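Local coordinates for protein intracellular protease/amidase (Salmonella enterica subsp. enterica serovar Typhimurium, PDB 4K2H) that binds zinc and is probably a peptidase of the DJ-1/PfpI family, at residues 121-126 / 145-150; 6-11 / 35-40; 65-70 / 89-94. The protein carries 1 engineered substitution. One frame throughout, in Å; residues are numbered along the deposited sequence.

Contact 1 of 3, residues 121-126 / 145-150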
loop_
_atom_site.group_PDB
_atom_site.type_symbol
_atom_site.label_atom_id
_atom_site.label_comp_id
_atom_site.label_asym_id
_atom_site.label_seq_id
_atom_site.Cartn_x
_atom_site.Cartn_y
_atom_site.Cartn_z
ATOM N N GLY A 121 -29.987 -2.443 5.416
ATOM C CA GLY A 121 -30.187 -1.368 6.386
ATOM C C GLY A 121 -28.967 -1.053 7.244
ATOM O O GLY A 121 -29.054 -0.226 8.130
ATOM N N ARG A 122 -27.813 -1.676 6.996
ATOM C CA ARG A 122 -26.717 -1.526 7.954
ATOM C C ARG A 122 -26.014 -0.192 7.867
ATOM O O ARG A 122 -26.076 0.497 6.840
ATOM C CB ARG A 122 -25.716 -2.662 7.843
ATOM C CG ARG A 122 -26.218 -3.969 8.453
ATOM C CD ARG A 122 -25.294 -5.113 8.076
ATOM N NE ARG A 122 -25.271 -5.310 6.613
ATOM C CZ ARG A 122 -24.748 -6.368 6.008
ATOM N NH1 ARG A 122 -24.219 -7.356 6.712
ATOM N NH2 ARG A 122 -24.787 -6.460 4.690
ATOM N N ARG A 123 -25.378 0.181 8.980
ATOM C CA ARG A 123 -24.523 1.362 9.025
ATOM C C ARG A 123 -23.214 1.078 8.287
ATOM O O ARG A 123 -22.653 0.003 8.422
ATOM C CB ARG A 123 -24.242 1.780 10.468
ATOM C CG ARG A 123 -25.478 2.348 11.177
ATOM C CD ARG A 123 -25.180 2.653 12.633
ATOM N NE ARG A 123 -24.931 1.410 13.358
ATOM C CZ ARG A 123 -23.746 0.992 13.806
ATOM N NH1 ARG A 123 -23.669 -0.182 14.439
ATOM N NH2 ARG A 123 -22.640 1.723 13.639
ATOM N N TYR A 124 -22.742 2.060 7.517
ATOM C CA TYR A 124 -21.580 1.891 6.657
ATOM C C TYR A 124 -21.024 3.272 6.334
ATOM O O TYR A 124 -21.703 4.289 6.524
ATOM C CB TYR A 124 -21.978 1.162 5.354
ATOM C CG TYR A 124 -22.706 2.071 4.400
ATOM C CD1 TYR A 124 -22.005 2.734 3.395
ATOM C CD2 TYR A 124 -24.081 2.349 4.558
ATOM C CE1 TYR A 124 -22.626 3.619 2.541
ATOM C CE2 TYR A 124 -24.728 3.232 3.699
ATOM C CZ TYR A 124 -23.984 3.865 2.683
ATOM O OH TYR A 124 -24.560 4.746 1.786
ATOM N N VAL A 125 -19.785 3.290 5.858
ATOM C CA VAL A 125 -19.157 4.476 5.308
ATOM C C VAL A 125 -18.601 4.139 3.934
ATOM O O VAL A 125 -18.359 2.986 3.606
ATOM C CB VAL A 125 -18.038 5.017 6.221
ATOM C CG1 VAL A 125 -16.833 4.087 6.277
ATOM C CG2 VAL A 125 -17.607 6.415 5.798
ATOM N N CYS A 126 -18.418 5.166 3.133
ATOM C CA CYS A 126 -17.822 5.019 1.844
ATOM C C CYS A 126 -17.158 6.359 1.544
ATOM O O CYS A 126 -17.248 7.298 2.351
ATOM C CB CYS A 126 -18.907 4.687 0.819
ATOM S SG CYS A 126 -20.107 6.011 0.613
ATOM N N VAL A 145 -16.479 2.059 10.247
ATOM C CA VAL A 145 -17.802 1.790 10.794
ATOM C C VAL A 145 -17.947 0.300 10.922
ATOM O O VAL A 145 -17.576 -0.430 9.981
ATOM C CB VAL A 145 -18.875 2.303 9.840
ATOM C CG1 VAL A 145 -20.275 1.906 10.312
ATOM C CG2 VAL A 145 -18.743 3.806 9.710
ATOM N N GLU A 146 -18.456 -0.162 12.064
ATOM C CA GLU A 146 -18.776 -1.578 12.261
ATOM C C GLU A 146 -20.231 -1.778 12.601
ATOM O O GLU A 146 -20.770 -1.112 13.506
ATOM C CB GLU A 146 -18.002 -2.153 13.422
ATOM C CG GLU A 146 -16.518 -2.089 13.260
ATOM C CD GLU A 146 -15.824 -2.654 14.476
ATOM O OE1 GLU A 146 -16.016 -3.860 14.766
ATOM O OE2 GLU A 146 -15.094 -1.882 15.129
ATOM N N ASP A 147 -20.870 -2.713 11.912
ATOM C CA ASP A 147 -22.255 -3.032 12.205
ATOM C C ASP A 147 -22.481 -4.480 11.887
ATOM O O ASP A 147 -22.611 -4.824 10.718
ATOM C CB ASP A 147 -23.199 -2.140 11.393
ATOM C CG ASP A 147 -24.677 -2.390 11.713
ATOM O OD1 ASP A 147 -24.995 -3.327 12.464
ATOM O OD2 ASP A 147 -25.516 -1.661 11.172
ATOM N N GLY A 148 -22.516 -5.317 12.931
ATOM C CA GLY A 148 -22.611 -6.762 12.768
ATOM C C GLY A 148 -21.375 -7.284 12.060
ATOM O O GLY A 148 -20.264 -7.017 12.485
ATOM N N ASN A 149 -21.561 -8.009 10.965
ATOM C CA ASN A 149 -20.439 -8.575 10.225
ATOM C C ASN A 149 -19.956 -7.658 9.045
ATOM O O ASN A 149 -19.186 -8.081 8.188
ATOM C CB ASN A 149 -20.806 -9.975 9.733
ATOM C CG ASN A 149 -21.993 -9.966 8.764
ATOM O OD1 ASN A 149 -22.976 -9.243 8.989
ATOM N ND2 ASN A 149 -21.904 -10.756 7.675
ATOM N N LEU A 150 -20.420 -6.409 9.037
ATOM C CA LEU A 150 -20.031 -5.434 8.022
ATOM C C LEU A 150 -19.073 -4.449 8.652
ATOM O O LEU A 150 -19.446 -3.742 9.617
ATOM C CB LEU A 150 -21.272 -4.707 7.519
ATOM C CG LEU A 150 -21.026 -3.733 6.368
ATOM C CD1 LEU A 150 -20.531 -4.409 5.079
ATOM C CD2 LEU A 150 -22.330 -3.001 6.141
HETATM O O HOH W 1 -19.913 -0.919 7.980
#
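Two arginine guanidinium groups, of Arg-122 and Arg-123, lie against the beta hairpin of strands 144-147 and 150-153, whose type II' turn runs from Asp-147 to Leu-150. On one face of the Arg-122 guanidinium sits Leu-150, with CB 3.8 Å above the plane and shifted toward the rim; at its edge stands the amide of Asn-149, the two planes 42° apart. The Arg-123 guanidinium has Asp-147 CB over one face, and its plane and the carboxylate are stacked, only 17° apart, although the two side chains cross at about a right angle. Because the oxygen lies well out of the guanidinium plane, the long salt bridge of Arg-123 NE with Asp-147 OD2 (3.8 Å) is one of charge alone, with no N-H pointing at it. The backbone makes the firmer link, since Arg-123 N donates to Asp-147 OD2 over 2.9 Å, nearly straight and on the anti lone pair. CG of Asp-147 stands anti to its own backbone N (chi1 -177°), which puts it on the side of the 121-126 segment; OD2 then meets the N-H. Arg-123 NH1 adds a weak hydrogen bond to Glu-146 O (3.2 Å). Arg-122 is held mainly from outside the pair of segments, by Leu-119 O at NE and a salt bridge from NH2 to Asp-96, while Asn-149 ND2 bonds to Lys-100 O. At the Val-125 end of the contact, Val-145 CG2 packs 3.8 Å from Val-125 CB. A water with more acceptors in reach than protons to give lies between the backbones, 2.9 Å from Arg-123 O and 3.1 Å from Val-145 O.

Contact 2 of 3, residues 6-11 / 35-40; sequences KVAVLL and ETLACA
Strands 6-11 and 33-38 are the two parallel strands of a beta-alpha-beta unit, joined through helix 17-29 and lying side by side in the central sheet of the DJ-1/PfpI fold. Four backbone bonds knit them: Glu-35 N to Val-7 O, Val-9 N to Glu-35 O, Leu-37 N to Val-9 O and Leu-11 N to Leu-37 O, all within 2.8 to 2.9 Å. The directions of the short stretches 6-11 and 35-38 differ by 31°. Side chains alternate between the two faces. On one, Ala-8 CB rests 3.9 Å from Leu-37 CD1, and Leu-10 CD2 meets Leu-37 CB, so that Leu-37 touches two residues of the neighbouring strand with different carbons; Phe-91 of helix 86-97 covers all three. Glu-35 begins the same face and turns its carboxylate to Arg-62 in a salt bridge. On the other face, Leu-11 crosses to Thr-36 at an oblique angle, its CD1 3.8 Å from Thr-36 CB. Thr-36 OG1 sits between its backbone N and carbonyl carbon (chi1 53°) and bonds to the backbone N of Asp-56, leaving CB and CG2 for the leucine. Helix 17-29 packs on this face through Ala-20 and Leu-24, and its zinc ligand Glu-17 has its side chain about 7 Å from that of Leu-11. Beyond the last direct bond, Cys-39 SG approaches Leu-10 CB at 4.0 Å. There water 2 bridges the backbones, donating to Leu-11 O at 2.7 Å and accepting from Cys-39 N at 2.9 Å.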
loop_
_atom_site.group_PDB
_atom_site.type_symbol
_atom_site.label_atom_id
_atom_site.label_comp_id
_atom_site.label_asym_id
_atom_site.label_seq_id
_atom_site.Cartn_x
_atom_site.Cartn_y
_atom_site.Cartn_z
ATOM N N LYS A 6 -8.727 -16.942 7.979
ATOM C CA LYS A 6 -8.512 -16.773 6.520
ATOM C C LYS A 6 -9.278 -15.585 5.935
ATOM O O LYS A 6 -10.489 -15.460 6.154
ATOM C CB LYS A 6 -9.045 -17.988 5.778
ATOM C CG LYS A 6 -8.118 -19.166 5.616
ATOM C CD LYS A 6 -8.709 -20.125 4.569
ATOM C CE LYS A 6 -10.227 -20.332 4.761
ATOM N NZ LYS A 6 -10.811 -21.357 3.852
ATOM N N VAL A 7 -8.590 -14.763 5.149
ATOM C CA VAL A 7 -9.177 -13.599 4.531
ATOM C C VAL A 7 -8.989 -13.675 3.014
ATOM O O VAL A 7 -7.914 -14.013 2.550
ATOM C CB VAL A 7 -8.515 -12.318 5.065
ATOM C CG1 VAL A 7 -9.060 -11.069 4.367
ATOM C CG2 VAL A 7 -8.706 -12.220 6.583
ATOM N N ALA A 8 -10.062 -13.397 2.271
ATOM C CA ALA A 8 -10.036 -13.238 0.810
ATOM C C ALA A 8 -10.039 -11.746 0.443
ATOM O O ALA A 8 -10.871 -10.979 0.947
ATOM C CB ALA A 8 -11.243 -13.928 0.167
ATOM N N VAL A 9 -9.117 -11.335 -0.416
ATOM C CA VAL A 9 -9.097 -9.951 -0.898
ATOM C C VAL A 9 -9.448 -10.053 -2.369
ATOM O O VAL A 9 -8.762 -10.735 -3.137
ATOM C CB VAL A 9 -7.721 -9.294 -0.706
ATOM C CG1 VAL A 9 -7.687 -7.859 -1.249
ATOM C CG2 VAL A 9 -7.327 -9.302 0.758
ATOM N N LEU A 10 -10.546 -9.426 -2.762
ATOM C CA LEU A 10 -10.989 -9.541 -4.146
ATOM C C LEU A 10 -10.315 -8.468 -4.981
ATOM O O LEU A 10 -10.322 -7.284 -4.637
ATOM C CB LEU A 10 -12.516 -9.414 -4.265
ATOM C CG LEU A 10 -13.342 -10.384 -3.417
ATOM C CD1 LEU A 10 -14.800 -10.303 -3.808
ATOM C CD2 LEU A 10 -12.863 -11.814 -3.530
ATOM N N LEU A 11 -9.755 -8.900 -6.101
ATOM C CA LEU A 11 -9.014 -8.010 -6.975
ATOM C C LEU A 11 -9.636 -7.953 -8.368
ATOM O O LEU A 11 -9.380 -8.818 -9.179
ATOM C CB LEU A 11 -7.555 -8.454 -7.069
ATOM C CG LEU A 11 -6.721 -8.476 -5.793
ATOM C CD1 LEU A 11 -5.259 -8.761 -6.131
ATOM C CD2 LEU A 11 -6.835 -7.187 -4.976
ATOM N N GLU A 35 -5.619 -14.723 1.062
ATOM C CA GLU A 35 -5.608 -15.095 -0.361
ATOM C C GLU A 35 -6.166 -13.973 -1.214
ATOM O O GLU A 35 -7.296 -13.547 -1.018
ATOM C CB GLU A 35 -6.433 -16.343 -0.605
ATOM C CG GLU A 35 -5.616 -17.585 -0.880
ATOM C CD GLU A 35 -6.454 -18.736 -1.408
ATOM O OE1 GLU A 35 -7.697 -18.671 -1.410
ATOM O OE2 GLU A 35 -5.843 -19.719 -1.850
ATOM N N THR A 36 -5.354 -13.468 -2.134
ATOM C CA THR A 36 -5.845 -12.531 -3.136
ATOM C C THR A 36 -6.575 -13.362 -4.204
ATOM O O THR A 36 -6.074 -14.388 -4.670
ATOM C CB THR A 36 -4.689 -11.707 -3.762
ATOM O OG1 THR A 36 -3.680 -12.580 -4.253
ATOM C CG2 THR A 36 -4.043 -10.860 -2.742
ATOM N N LEU A 37 -7.775 -12.936 -4.556
ATOM C CA LEU A 37 -8.554 -13.628 -5.548
ATOM C C LEU A 37 -8.923 -12.673 -6.667
ATOM O O LEU A 37 -9.570 -11.644 -6.433
ATOM C CB LEU A 37 -9.831 -14.171 -4.913
ATOM C CG LEU A 37 -9.627 -15.133 -3.722
ATOM C CD1 LEU A 37 -10.962 -15.710 -3.248
ATOM C CD2 LEU A 37 -8.657 -16.278 -4.013
ATOM N N ALA A 38 -8.552 -13.027 -7.886
ATOM C CA ALA A 38 -9.030 -12.313 -9.057
ATOM C C ALA A 38 -10.439 -12.767 -9.389
ATOM O O ALA A 38 -10.837 -13.853 -9.021
ATOM C CB ALA A 38 -8.115 -12.576 -10.248
ATOM N N CYS A 39 -11.196 -11.972 -10.112
ATOM C CA CYS A 39 -12.636 -12.245 -10.192
ATOM C C CYS A 39 -13.165 -12.837 -11.480
ATOM O O CYS A 39 -14.281 -13.355 -11.507
ATOM C CB CYS A 39 -13.392 -10.988 -9.807
ATOM S SG CYS A 39 -12.937 -10.590 -8.106
ATOM N N ALA A 40 -12.383 -12.797 -12.539
ATOM C CA ALA A 40 -12.812 -13.425 -13.767
ATOM C C ALA A 40 -11.773 -14.491 -14.152
ATOM O O ALA A 40 -11.349 -15.273 -13.292
ATOM C CB ALA A 40 -13.015 -12.362 -14.852
HETATM O O HOH W 2 -10.020 -9.807 -11.627
#

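Contact 3 of 3, residues 65-70 / 89-94; sequences ALFDAV and IAFVAR
Phe-67 and Phe-91 cross at about a right angle where helix 86-97 packs on the central parallel sheet of the DJ-1/PfpI fold, beside the lead-in to strand 69-72. The tip of the helix aromatic makes the contact: Phe-91 CZ comes 3.7 Å from Phe-67 CD2 and nearly as close to CE2, with those two atoms at the edge of the Phe-91 ring, near its plane. CG of Phe-91 is anti to its backbone N (chi1 -172°), and the far end of the ring reaches Phe-67 and Val-70. Val-70 meets this ring obliquely through both methyl groups, CG2 being the nearer at 3.8 Å from Phe-91 CE2. The ring thus lies in the hydrophobic layer between sheet and helix, while His-95 links the two segments by bonds to Phe-91 O and Phe-67 N.

One helical turn on from Phe-91, the Arg-94 chain reaches the loop and bends at chi3 (57°). Its guanidinium meets Ala-65 O end-on, both terminal nitrogens giving a hydrogen bond to that single oxygen, which lies in the guanidinium plane. The two donors reach the carbonyl differently: NH1, 3.1 Å from Ala-65 O, is in the carbonyl plane, whereas NH2 stands well above it. Leu-66 crosses the arginine obliquely and brings CD1 to 3.6 Å from Arg-94 NH2, an apolar flank to the charged tip. The shorter of the paired bonds, from Arg-94 NH2 to Ala-65 O, measures 2.8 Å.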
loop_
_atom_site.group_PDB
_atom_site.type_symbol
_atom_site.label_atom_id
_atom_site.label_comp_id
_atom_site.label_asym_id
_atom_site.label_seq_id
_atom_site.Cartn_x
_atom_site.Cartn_y
_atom_site.Cartn_z
ATOM N N ALA A 65 -15.465 -22.391 -0.867
ATOM C CA ALA A 65 -14.573 -21.979 0.207
ATOM C C ALA A 65 -15.257 -20.909 1.008
ATOM O O ALA A 65 -15.973 -20.076 0.468
ATOM C CB ALA A 65 -13.266 -21.440 -0.341
ATOM N N LEU A 66 -15.021 -20.931 2.304
ATOM C CA LEU A 66 -15.685 -20.031 3.203
ATOM C C LEU A 66 -14.631 -19.367 4.060
ATOM O O LEU A 66 -14.084 -19.964 4.983
ATOM C CB LEU A 66 -16.676 -20.825 4.043
ATOM C CG LEU A 66 -17.753 -20.010 4.747
ATOM C CD1 LEU A 66 -18.561 -19.194 3.752
ATOM C CD2 LEU A 66 -18.667 -20.943 5.538
ATOM N N PHE A 67 -14.326 -18.132 3.708
ATOM C CA PHE A 67 -13.354 -17.311 4.387
ATOM C C PHE A 67 -13.999 -16.663 5.606
ATOM O O PHE A 67 -15.217 -16.495 5.657
ATOM C CB PHE A 67 -12.811 -16.221 3.405
ATOM C CG PHE A 67 -11.994 -16.785 2.287
ATOM C CD1 PHE A 67 -10.618 -16.892 2.402
ATOM C CD2 PHE A 67 -12.598 -17.265 1.147
ATOM C CE1 PHE A 67 -9.855 -17.481 1.399
ATOM C CE2 PHE A 67 -11.839 -17.805 0.114
ATOM C CZ PHE A 67 -10.471 -17.929 0.250
ATOM N N ASP A 68 -13.171 -16.266 6.563
ATOM C CA ASP A 68 -13.641 -15.574 7.755
ATOM C C ASP A 68 -13.900 -14.114 7.459
ATOM O O ASP A 68 -14.706 -13.467 8.155
ATOM C CB ASP A 68 -12.628 -15.714 8.883
ATOM C CG ASP A 68 -12.414 -17.165 9.288
ATOM O OD1 ASP A 68 -13.351 -17.792 9.837
ATOM O OD2 ASP A 68 -11.323 -17.691 9.031
ATOM N N ALA A 69 -13.201 -13.584 6.451
ATOM C CA ALA A 69 -13.462 -12.224 5.992
ATOM C C ALA A 69 -13.249 -12.083 4.513
ATOM O O ALA A 69 -12.410 -12.773 3.923
ATOM C CB ALA A 69 -12.579 -11.231 6.712
ATOM N N VAL A 70 -13.986 -11.150 3.926
ATOM C CA VAL A 70 -13.836 -10.783 2.506
ATOM C C VAL A 70 -13.611 -9.286 2.408
ATOM O O VAL A 70 -14.481 -8.481 2.758
ATOM C CB VAL A 70 -15.111 -11.125 1.720
ATOM C CG1 VAL A 70 -14.991 -10.727 0.264
ATOM C CG2 VAL A 70 -15.420 -12.597 1.872
ATOM N N ILE A 89 -21.022 -11.157 -6.644
ATOM C CA ILE A 89 -22.253 -10.986 -5.889
ATOM C C ILE A 89 -22.558 -12.303 -5.145
ATOM O O ILE A 89 -22.832 -12.273 -3.948
ATOM C CB ILE A 89 -23.427 -10.582 -6.785
ATOM C CG1 ILE A 89 -23.122 -9.292 -7.596
ATOM C CG2 ILE A 89 -24.702 -10.475 -5.974
ATOM C CD1 ILE A 89 -22.309 -8.200 -6.928
ATOM N N ALA A 90 -22.455 -13.447 -5.825
ATOM C CA ALA A 90 -22.705 -14.742 -5.158
ATOM C C ALA A 90 -21.746 -15.032 -4.015
ATOM O O ALA A 90 -22.155 -15.615 -3.002
ATOM C CB ALA A 90 -22.663 -15.909 -6.142
ATOM N N PHE A 91 -20.467 -14.703 -4.212
ATOM C CA PHE A 91 -19.440 -14.962 -3.208
ATOM C C PHE A 91 -19.683 -14.123 -1.963
ATOM O O PHE A 91 -19.635 -14.622 -0.837
ATOM C CB PHE A 91 -18.082 -14.606 -3.794
ATOM C CG PHE A 91 -16.901 -14.988 -2.949
ATOM C CD1 PHE A 91 -16.350 -16.263 -3.031
ATOM C CD2 PHE A 91 -16.272 -14.051 -2.159
ATOM C CE1 PHE A 91 -15.198 -16.609 -2.328
ATOM C CE2 PHE A 91 -15.136 -14.394 -1.418
ATOM C CZ PHE A 91 -14.589 -15.676 -1.523
ATOM N N VAL A 92 -19.939 -12.847 -2.172
ATOM C CA VAL A 92 -20.272 -11.951 -1.068
ATOM C C VAL A 92 -21.591 -12.341 -0.386
ATOM O O VAL A 92 -21.706 -12.258 0.844
ATOM C CB VAL A 92 -20.352 -10.509 -1.569
ATOM C CG1 VAL A 92 -20.946 -9.584 -0.533
ATOM C CG2 VAL A 92 -18.959 -10.039 -1.986
ATOM N N ALA A 93 -22.599 -12.746 -1.154
ATOM C CA ALA A 93 -23.912 -12.975 -0.548
ATOM C C ALA A 93 -23.824 -14.183 0.377
ATOM O O ALA A 93 -24.314 -14.148 1.506
ATOM C CB ALA A 93 -24.989 -13.165 -1.601
ATOM N N ARG A 94 -23.136 -15.217 -0.100
ATOM C CA ARG A 94 -22.973 -16.436 0.642
ATOM C C ARG A 94 -22.230 -16.201 1.960
ATOM O O ARG A 94 -22.639 -16.696 3.012
ATOM C CB ARG A 94 -22.239 -17.447 -0.235
ATOM C CG ARG A 94 -21.948 -18.783 0.423
ATOM C CD ARG A 94 -21.456 -19.797 -0.606
ATOM N NE ARG A 94 -20.268 -19.350 -1.335
ATOM C CZ ARG A 94 -19.017 -19.465 -0.903
ATOM N NH1 ARG A 94 -18.009 -19.037 -1.672
ATOM N NH2 ARG A 94 -18.745 -20.006 0.276
#

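Contact 2 is the buried one; contacts 1 and 3 are each part buried and part open to solvent. Contacts 2 and 3 touch and share the central sheet, since strands 6-11 and 69-72 are neighbours in it: Lys-6 O lies 2.8 Å from Asp-68 N, and Phe-67 of contact 3 packs on Glu-35 and Ala-8 of contact 2. Contact 1 stands apart, its centre about 21 Å from that of contact 2, on the opposite side of the chain's centre. Chemistry follows place: regular backbone bonds and aliphatic packing in contact 2, aromatic packing with an arginine-to-carbonyl grip in contact 3, and stacked charges with a bridging water in contact 1.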